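Local atomic coordinates of probable signal peptide protein (Ralstonia solanacearum, PDB entry 2QGU), a protein that binds a phospholipid in an internal pocket and probably ferries phospholipids across the periplasm. Residues A29-T34 with N159-Y164; K178-D183 with V195-E200. The protein carries 13 engineered substitutions. One frame throughout, in Å; residues are numbered along the deposited sequence.

Interaction 1 of 2, residues A29-T34 with N159-Y164; sequences ADAQAT and NGWKVY. Engineered in segment 29-34: Ala-33 (natural residue Thr).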
ATOM      1  N   ALA A  29      16.185  13.693   3.466  1.00 17.67           N
ATOM      2  CA  ALA A  29      16.127  12.540   2.520  1.00 16.89           C
ATOM      3  C   ALA A  29      15.203  12.835   1.342  1.00 16.24           C
ATOM      4  O   ALA A  29      14.115  13.398   1.515  1.00 17.27           O
ATOM      5  CB  ALA A  29      15.681  11.272   3.248  1.00 17.50           C
ATOM      6  N   ASP A  30      15.636  12.453   0.143  1.00 14.62           N
ATOM      7  CA  ASP A  30      14.815  12.654  -1.054  1.00 13.10           C
ATOM      8  C   ASP A  30      13.828  11.493  -1.245  1.00 11.89           C
ATOM      9  O   ASP A  30      13.718  10.626  -0.374  1.00 10.88           O
ATOM     10  CB  ASP A  30      15.683  12.916  -2.300  1.00 13.32           C
ATOM     11  CG  ASP A  30      16.634  11.771  -2.635  1.00 14.22           C
ATOM     12  OD1 ASP A  30      16.437  10.631  -2.158  1.00 13.54           O
ATOM     13  OD2 ASP A  30      17.594  12.015  -3.407  1.00 16.53           O
ATOM     14  N   ALA A  31      13.106  11.476  -2.360  1.00 10.39           N
ATOM     15  CA  ALA A  31      12.073  10.457  -2.565  1.00  9.42           C
ATOM     16  C   ALA A  31      12.639   9.043  -2.547  1.00  9.37           C
ATOM     17  O   ALA A  31      12.104   8.167  -1.857  1.00  8.63           O
ATOM     18  CB  ALA A  31      11.318  10.709  -3.856  1.00  8.79           C
ATOM     19  N   GLN A  32      13.724   8.824  -3.286  1.00  9.03           N
ATOM     20  CA  GLN A  32      14.296   7.484  -3.399  1.00  9.56           C
ATOM     21  C   GLN A  32      14.901   7.025  -2.075  1.00  9.95           C
ATOM     22  O   GLN A  32      14.775   5.855  -1.707  1.00  9.67           O
ATOM     23  CB  GLN A  32      15.307   7.412  -4.552  1.00  9.73           C
ATOM     24  CG  GLN A  32      15.770   5.987  -4.898  1.00 10.53           C
ATOM     25  CD  GLN A  32      15.817   5.712  -6.408  1.00 13.42           C
ATOM     26  OE1 GLN A  32      14.876   6.026  -7.141  1.00 13.73           O
ATOM     27  NE2 GLN A  32      16.911   5.111  -6.869  1.00 14.31           N
ATOM     28  N   ALA A  33      15.526   7.951  -1.347  1.00 10.36           N
ATOM     29  CA  ALA A  33      16.113   7.630  -0.039  1.00 10.84           C
ATOM     30  C   ALA A  33      15.037   7.219   0.959  1.00 10.94           C
ATOM     31  O   ALA A  33      15.217   6.267   1.721  1.00 11.61           O
ATOM     32  CB  ALA A  33      16.917   8.815   0.498  1.00 11.28           C
ATOM     33  N   THR A  34      13.914   7.929   0.932  1.00 10.89           N
ATOM     34  CA  THR A  34      12.775   7.644   1.798  1.00 10.89           C
ATOM     35  C   THR A  34      12.224   6.242   1.538  1.00 10.22           C
ATOM     36  O   THR A  34      11.998   5.462   2.473  1.00 10.38           O
ATOM     37  CB  THR A  34      11.667   8.697   1.624  1.00 11.34           C
ATOM     38  OG1 THR A  34      12.187   9.985   1.976  1.00 13.15           O
ATOM     39  CG2 THR A  34      10.467   8.389   2.514  1.00 11.63           C
ATOM     40  N   ASN A 159       5.257  17.750   5.506  1.00 20.90           N
ATOM     41  CA  ASN A 159       5.901  16.878   6.493  1.00 20.99           C
ATOM     42  C   ASN A 159       6.707  15.714   5.897  1.00 20.21           C
ATOM     43  O   ASN A 159       6.844  14.660   6.516  1.00 20.80           O
ATOM     44  CB  ASN A 159       4.893  16.384   7.545  1.00 21.68           C
ATOM     45  CG  ASN A 159       3.476  16.268   7.001  1.00 23.13           C
ATOM     46  OD1 ASN A 159       3.228  15.593   6.000  1.00 25.88           O
ATOM     47  ND2 ASN A 159       2.532  16.924   7.675  1.00 24.98           N
ATOM     48  N   GLY A 160       7.251  15.922   4.699  1.00 19.22           N
ATOM     49  CA  GLY A 160       8.192  14.972   4.109  1.00 17.16           C
ATOM     50  C   GLY A 160       7.645  14.184   2.932  1.00 15.25           C
ATOM     51  O   GLY A 160       6.485  14.344   2.549  1.00 15.63           O
ATOM     52  N   TRP A 161       8.506  13.357   2.347  1.00 13.44           N
ATOM     53  CA  TRP A 161       8.115  12.460   1.263  1.00 11.32           C
ATOM     54  C   TRP A 161       7.254  11.312   1.784  1.00 10.99           C
ATOM     55  O   TRP A 161       7.607  10.657   2.773  1.00 11.45           O
ATOM     56  CB  TRP A 161       9.351  11.886   0.575  1.00 10.16           C
ATOM     57  CG  TRP A 161      10.050  12.847  -0.305  1.00  9.58           C
ATOM     58  CD1 TRP A 161      11.181  13.561  -0.012  1.00  9.42           C
ATOM     59  CD2 TRP A 161       9.689  13.192  -1.644  1.00  7.97           C
ATOM     60  NE1 TRP A 161      11.536  14.339  -1.088  1.00  9.05           N
ATOM     61  CE2 TRP A 161      10.639  14.133  -2.104  1.00  8.85           C
ATOM     62  CE3 TRP A 161       8.647  12.806  -2.501  1.00  8.26           C
ATOM     63  CZ2 TRP A 161      10.585  14.685  -3.384  1.00  8.48           C
ATOM     64  CZ3 TRP A 161       8.593  13.348  -3.769  1.00  8.51           C
ATOM     65  CH2 TRP A 161       9.558  14.282  -4.203  1.00  9.25           C
ATOM     66  N   LYS A 162       6.129  11.080   1.111  1.00  9.49           N
ATOM     67  CA  LYS A 162       5.217   9.986   1.458  1.00  8.99           C
ATOM     68  C   LYS A 162       4.865   9.148   0.235  1.00  8.18           C
ATOM     69  O   LYS A 162       4.521   9.686  -0.816  1.00  7.88           O
ATOM     70  CB  LYS A 162       3.918  10.526   2.069  1.00  9.35           C
ATOM     71  CG  LYS A 162       4.077  11.414   3.312  1.00 10.59           C
ATOM     72  CD  LYS A 162       4.615  10.633   4.495  1.00 12.86           C
ATOM     73  CE  LYS A 162       4.806  11.516   5.724  1.00 16.45           C
ATOM     74  NZ  LYS A 162       3.535  11.697   6.466  1.00 20.26           N
ATOM     75  N   VAL A 163       4.927   7.829   0.395  1.00  7.80           N
ATOM     76  CA  VAL A 163       4.467   6.898  -0.636  1.00  7.57           C
ATOM     77  C   VAL A 163       2.938   6.844  -0.650  1.00  7.66           C
ATOM     78  O   VAL A 163       2.316   6.630   0.395  1.00  8.01           O
ATOM     79  CB  VAL A 163       5.017   5.476  -0.386  1.00  7.61           C
ATOM     80  CG1 VAL A 163       4.471   4.483  -1.418  1.00  8.38           C
ATOM     81  CG2 VAL A 163       6.549   5.480  -0.395  1.00  8.82           C
ATOM     82  N   TYR A 164       2.336   7.034  -1.819  1.00  7.33           N
ATOM     83  CA  TYR A 164       0.879   6.960  -1.925  1.00  7.11           C
ATOM     84  C   TYR A 164       0.361   5.928  -2.927  1.00  7.14           C
ATOM     85  O   TYR A 164      -0.847   5.771  -3.086  1.00  7.50           O
ATOM     86  CB  TYR A 164       0.269   8.349  -2.171  1.00  7.27           C
ATOM     87  CG  TYR A 164       0.530   8.920  -3.547  1.00  7.19           C
ATOM     88  CD1 TYR A 164       1.662   9.702  -3.802  1.00  7.16           C
ATOM     89  CD2 TYR A 164      -0.362   8.690  -4.593  1.00  7.79           C
ATOM     90  CE1 TYR A 164       1.899  10.225  -5.070  1.00  7.89           C
ATOM     91  CE2 TYR A 164      -0.136   9.211  -5.857  1.00  7.76           C
ATOM     92  CZ  TYR A 164       0.992   9.978  -6.091  1.00  7.81           C
ATOM     93  OH  TYR A 164       1.199  10.496  -7.349  1.00  9.78           O
TER
HETATM   94  O   HOH W   1      11.263  13.829   3.365  1.00 28.27           O
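Where the first helix of this MlaC-family, NTF2-clan fold lies across the antiparallel sheet, the start of helix 31-47 rests on Trp-161, the second residue of strand 160-168. The methyl CB of Ala-31 sits over one face of the indole, 3.6 Å from the centroid of the six-membered ring and 9° off its normal, a nearly perpendicular CH-pi contact. Ala-31 N lies above the five-membered ring, 3.5 Å from Trp-161 NE1, with Asp-30 C beside it, over the same face but toward the rim near CD1. At the edge of the indole, close to its plane, Ala-29 O approaches Trp-161 CD1 at 3.3 Å. With CG set beside its own backbone N (chi1 -75°), Trp-161 extends under the first turn of the helix. Thr-34, one turn on, meets the base of this side chain, its OG1 lying 3.7 Å from Trp-161 CB and its CG2 as close to Trp-161 O. The turn is held from within. Asp-30 is the N-cap, its OD1 accepting from Ala-33 N at 2.9 Å; Ala-33 is an engineered residue, but the bond uses its backbone. Asp-30 O is gripped twice, by Thr-34 N and by Thr-34 OG1, which arrive from opposite faces of the carbonyl plane. Water 1 accepts from Trp-161 N and gives a weak bond to Ala-29 O. Val-135 of strand 134-143 touches both Ala-31 and Trp-161, while Val-163 touches the bound phosphatidylethanolamine. No direct hydrogen bond joins the two segments: the helix start is seated on the sheet by dispersion and CH-pi contact, its first turn is satisfied internally by the cap and the doubly held Asp-30 O, and the polar link across is that weakly bound water.

Interaction 2 of 2, residues K178-D183 with V195-E200; sequences KNQFAD and VQFLDE. Engineered in segment 178-183: Asp-183 (natural residue Glu).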
ATOM      1  N   LYS A 178      -9.410   1.806  -7.874  1.00  8.55           N
ATOM      2  CA  LYS A 178     -10.304   2.817  -8.444  1.00  9.09           C
ATOM      3  C   LYS A 178     -11.354   2.152  -9.329  1.00  9.44           C
ATOM      4  O   LYS A 178     -12.557   2.435  -9.209  1.00  9.44           O
ATOM      5  CB  LYS A 178      -9.525   3.865  -9.248  1.00  9.57           C
ATOM      6  CG  LYS A 178     -10.393   4.994  -9.796  1.00 11.66           C
ATOM      7  CD  LYS A 178      -9.570   5.925 -10.674  1.00 15.00           C
ATOM      8  CE  LYS A 178     -10.453   6.891 -11.443  1.00 18.90           C
ATOM      9  NZ  LYS A 178     -11.265   6.188 -12.482  1.00 22.09           N
ATOM     10  N   ASN A 179     -10.908   1.255 -10.203  1.00  9.58           N
ATOM     11  CA  ASN A 179     -11.829   0.585 -11.117  1.00 10.13           C
ATOM     12  C   ASN A 179     -12.750  -0.372 -10.381  1.00 10.11           C
ATOM     13  O   ASN A 179     -13.954  -0.414 -10.643  1.00  9.96           O
ATOM     14  CB  ASN A 179     -11.066  -0.138 -12.227  1.00 10.89           C
ATOM     15  CG  ASN A 179     -10.336   0.813 -13.148  1.00 11.80           C
ATOM     16  OD1 ASN A 179      -9.253   0.495 -13.639  1.00 15.13           O
ATOM     17  ND2 ASN A 179     -10.917   1.981 -13.390  1.00 12.94           N
ATOM     18  N   GLN A 180     -12.190  -1.126  -9.444  1.00  9.60           N
ATOM     19  CA  GLN A 180     -12.975  -2.071  -8.657  1.00  9.65           C
ATOM     20  C   GLN A 180     -14.037  -1.342  -7.838  1.00  9.67           C
ATOM     21  O   GLN A 180     -15.202  -1.753  -7.821  1.00  9.53           O
ATOM     22  CB  GLN A 180     -12.067  -2.901  -7.749  1.00  9.77           C
ATOM     23  CG  GLN A 180     -12.785  -3.952  -6.926  1.00 11.26           C
ATOM     24  CD  GLN A 180     -11.814  -4.815  -6.166  1.00 12.11           C
ATOM     25  OE1 GLN A 180     -11.097  -5.626  -6.756  1.00 16.05           O
ATOM     26  NE2 GLN A 180     -11.768  -4.641  -4.856  1.00 10.31           N
ATOM     27  N   PHE A 181     -13.644  -0.252  -7.180  1.00  9.35           N
ATOM     28  CA  PHE A 181     -14.569   0.487  -6.324  1.00  9.15           C
ATOM     29  C   PHE A 181     -15.657   1.188  -7.124  1.00  9.28           C
ATOM     30  O   PHE A 181     -16.805   1.236  -6.680  1.00  9.57           O
ATOM     31  CB  PHE A 181     -13.848   1.502  -5.424  1.00  9.41           C
ATOM     32  CG  PHE A 181     -12.966   0.885  -4.346  1.00  9.16           C
ATOM     33  CD1 PHE A 181     -12.900  -0.496  -4.134  1.00  8.83           C
ATOM     34  CD2 PHE A 181     -12.216   1.720  -3.519  1.00  9.81           C
ATOM     35  CE1 PHE A 181     -12.071  -1.033  -3.124  1.00 10.00           C
ATOM     36  CE2 PHE A 181     -11.404   1.190  -2.508  1.00  9.57           C
ATOM     37  CZ  PHE A 181     -11.334  -0.184  -2.317  1.00 10.21           C
ATOM     38  N   ALA A 182     -15.313   1.733  -8.288  1.00  9.16           N
ATOM     39  CA  ALA A 182     -16.315   2.408  -9.117  1.00  8.94           C
ATOM     40  C   ALA A 182     -17.388   1.412  -9.549  1.00  9.26           C
ATOM     41  O   ALA A 182     -18.580   1.743  -9.566  1.00  9.89           O
ATOM     42  CB  ALA A 182     -15.675   3.065 -10.331  1.00  8.99           C
ATOM     43  N   ASP A 183     -16.964   0.192  -9.871  1.00  9.41           N
ATOM     44  CA  ASP A 183     -17.879  -0.857 -10.298  1.00  9.65           C
ATOM     45  C   ASP A 183     -18.856  -1.229  -9.182  1.00  9.62           C
ATOM     46  O   ASP A 183     -20.063  -1.350  -9.423  1.00  9.59           O
ATOM     47  CB  ASP A 183     -17.092  -2.074 -10.779  1.00 10.12           C
ATOM     48  CG  ASP A 183     -17.983  -3.225 -11.156  1.00 11.00           C
ATOM     49  OD1 ASP A 183     -18.706  -3.104 -12.169  1.00 13.15           O
ATOM     50  OD2 ASP A 183     -17.942  -4.239 -10.440  1.00 12.79           O
ATOM     51  N   VAL A 195     -18.875   0.425   1.356  1.00 10.20           N
ATOM     52  CA  VAL A 195     -18.621   0.027   2.741  1.00 10.47           C
ATOM     53  C   VAL A 195     -19.025  -1.438   2.952  1.00 10.75           C
ATOM     54  O   VAL A 195     -18.272  -2.225   3.525  1.00 10.79           O
ATOM     55  CB  VAL A 195     -19.357   0.953   3.745  1.00 10.24           C
ATOM     56  CG1 VAL A 195     -19.198   0.456   5.191  1.00 10.70           C
ATOM     57  CG2 VAL A 195     -18.860   2.393   3.622  1.00 10.90           C
ATOM     58  N   GLN A 196     -20.212  -1.794   2.467  1.00 10.94           N
ATOM     59  CA  GLN A 196     -20.704  -3.169   2.528  1.00 11.44           C
ATOM     60  C   GLN A 196     -19.746  -4.143   1.832  1.00 10.60           C
ATOM     61  O   GLN A 196     -19.423  -5.203   2.375  1.00 10.88           O
ATOM     62  CB  GLN A 196     -22.096  -3.239   1.893  1.00 11.54           C
ATOM     63  CG  GLN A 196     -22.775  -4.603   1.947  1.00 12.81           C
ATOM     64  CD  GLN A 196     -24.079  -4.622   1.169  1.00 13.17           C
ATOM     65  OE1 GLN A 196     -24.099  -4.371  -0.039  1.00 14.74           O
ATOM     66  NE2 GLN A 196     -25.174  -4.922   1.857  1.00 16.47           N
ATOM     67  N   PHE A 197     -19.298  -3.775   0.633  1.00  9.81           N
ATOM     68  CA  PHE A 197     -18.363  -4.586  -0.145  1.00  9.77           C
ATOM     69  C   PHE A 197     -17.046  -4.802   0.599  1.00  9.61           C
ATOM     70  O   PHE A 197     -16.531  -5.926   0.646  1.00  9.79           O
ATOM     71  CB  PHE A 197     -18.121  -3.925  -1.505  1.00 10.13           C
ATOM     72  CG  PHE A 197     -17.014  -4.550  -2.316  1.00 10.05           C
ATOM     73  CD1 PHE A 197     -17.231  -5.725  -3.032  1.00 10.73           C
ATOM     74  CD2 PHE A 197     -15.769  -3.933  -2.402  1.00  9.53           C
ATOM     75  CE1 PHE A 197     -16.216  -6.288  -3.799  1.00 10.82           C
ATOM     76  CE2 PHE A 197     -14.747  -4.492  -3.167  1.00  9.99           C
ATOM     77  CZ  PHE A 197     -14.974  -5.669  -3.868  1.00 10.31           C
ATOM     78  N   LEU A 198     -16.497  -3.733   1.172  1.00  9.79           N
ATOM     79  CA  LEU A 198     -15.241  -3.865   1.912  1.00  9.77           C
ATOM     80  C   LEU A 198     -15.393  -4.777   3.125  1.00  9.90           C
ATOM     81  O   LEU A 198     -14.505  -5.575   3.415  1.00 10.03           O
ATOM     82  CB  LEU A 198     -14.667  -2.496   2.287  1.00  9.44           C
ATOM     83  CG  LEU A 198     -14.134  -1.673   1.106  1.00 10.35           C
ATOM     84  CD1 LEU A 198     -13.746  -0.276   1.572  1.00 10.78           C
ATOM     85  CD2 LEU A 198     -12.950  -2.346   0.420  1.00 11.19           C
ATOM     86  N   ASP A 199     -16.535  -4.682   3.806  1.00 10.42           N
ATOM     87  CA  ASP A 199     -16.842  -5.594   4.906  1.00 10.85           C
ATOM     88  C   ASP A 199     -16.855  -7.047   4.428  1.00 11.05           C
ATOM     89  O   ASP A 199     -16.263  -7.926   5.066  1.00 10.93           O
ATOM     90  CB  ASP A 199     -18.180  -5.226   5.553  1.00 11.13           C
ATOM     91  CG  ASP A 199     -18.114  -3.945   6.368  1.00 12.08           C
ATOM     92  OD1 ASP A 199     -17.011  -3.373   6.535  1.00 12.91           O
ATOM     93  OD2 ASP A 199     -19.182  -3.495   6.840  1.00 13.38           O
ATOM     94  N   GLU A 200     -17.503  -7.293   3.290  1.00 10.93           N
ATOM     95  CA  GLU A 200     -17.530  -8.632   2.692  1.00 11.39           C
ATOM     96  C   GLU A 200     -16.134  -9.159   2.363  1.00 11.45           C
ATOM     97  O   GLU A 200     -15.814 -10.312   2.652  1.00 11.87           O
ATOM     98  CB  GLU A 200     -18.397  -8.636   1.437  1.00 11.48           C
ATOM     99  CG  GLU A 200     -19.869  -8.414   1.710  1.00 12.78           C
ATOM    100  CD  GLU A 200     -20.658  -8.115   0.450  1.00 14.09           C
ATOM    101  OE1 GLU A 200     -20.104  -8.270  -0.656  1.00 15.13           O
ATOM    102  OE2 GLU A 200     -21.835  -7.708   0.576  1.00 15.09           O
TER
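The segments 178-183 and 195-200, on helices 173-188 and 191-206, have axes inclined at 118° between their N-to-C directions and no closer than 11.1 Å, so long side chains must span the gap. Phe-197 points across it and meets Gln-180 with the edge of its ring. Gln-180 NE2 lies near the ring plane, 3.4 Å from Phe-197 CE2, and the amide is turned 76° from the ring; this is van der Waals contact, with no hydrogen bond between the segments. The glutamine gets there with CG anti to the backbone N (chi1 -178°) and an extended chain beyond CG. Next to this pair, Phe-181 reaches over with its ring end, and its CZ meets the methyl CD2 of Leu-198 at 3.8 Å, the two side chains crossing at about a right angle. Phe-181 CE1 and Phe-197 CE2 make a looser contact at 4.4 Å. Helix 91-114 covers the pair from outside: Phe-181 stacks edge-to-face with Phe-101, and Leu-198 touches Ile-97 and Leu-104. Phe-197 continues along helix 173-188 onto Val-184 and Arg-188. The contact thus belongs to a pair of consecutive helices joined by a short turn, steeply inclined to each other and laid against helix 91-114, forming part of the helical side of the MlaC fold.

Overall arrangement
From the N terminus, the chain enters interaction 1 at once with 29-34, then runs through the helices up to 91-114 and the first three strands before 159-164 closes this long loop of 124 residues. Interaction 2 follows in series: after strand 171-172, helix 173-188 turns into helix 191-206, and only 11 residues separate 178-183 from 195-200. The two neither nest nor cross. They lie on opposite sides of the chain's centre. The centres of interaction 1 and interaction 2 are about 29 Å apart, and the nearest atoms of interaction 1 and interaction 2 about 11 Å apart. Interaction 1 ties the N-terminal helix to the sheet; interaction 2 folds the C-terminal helix pair together.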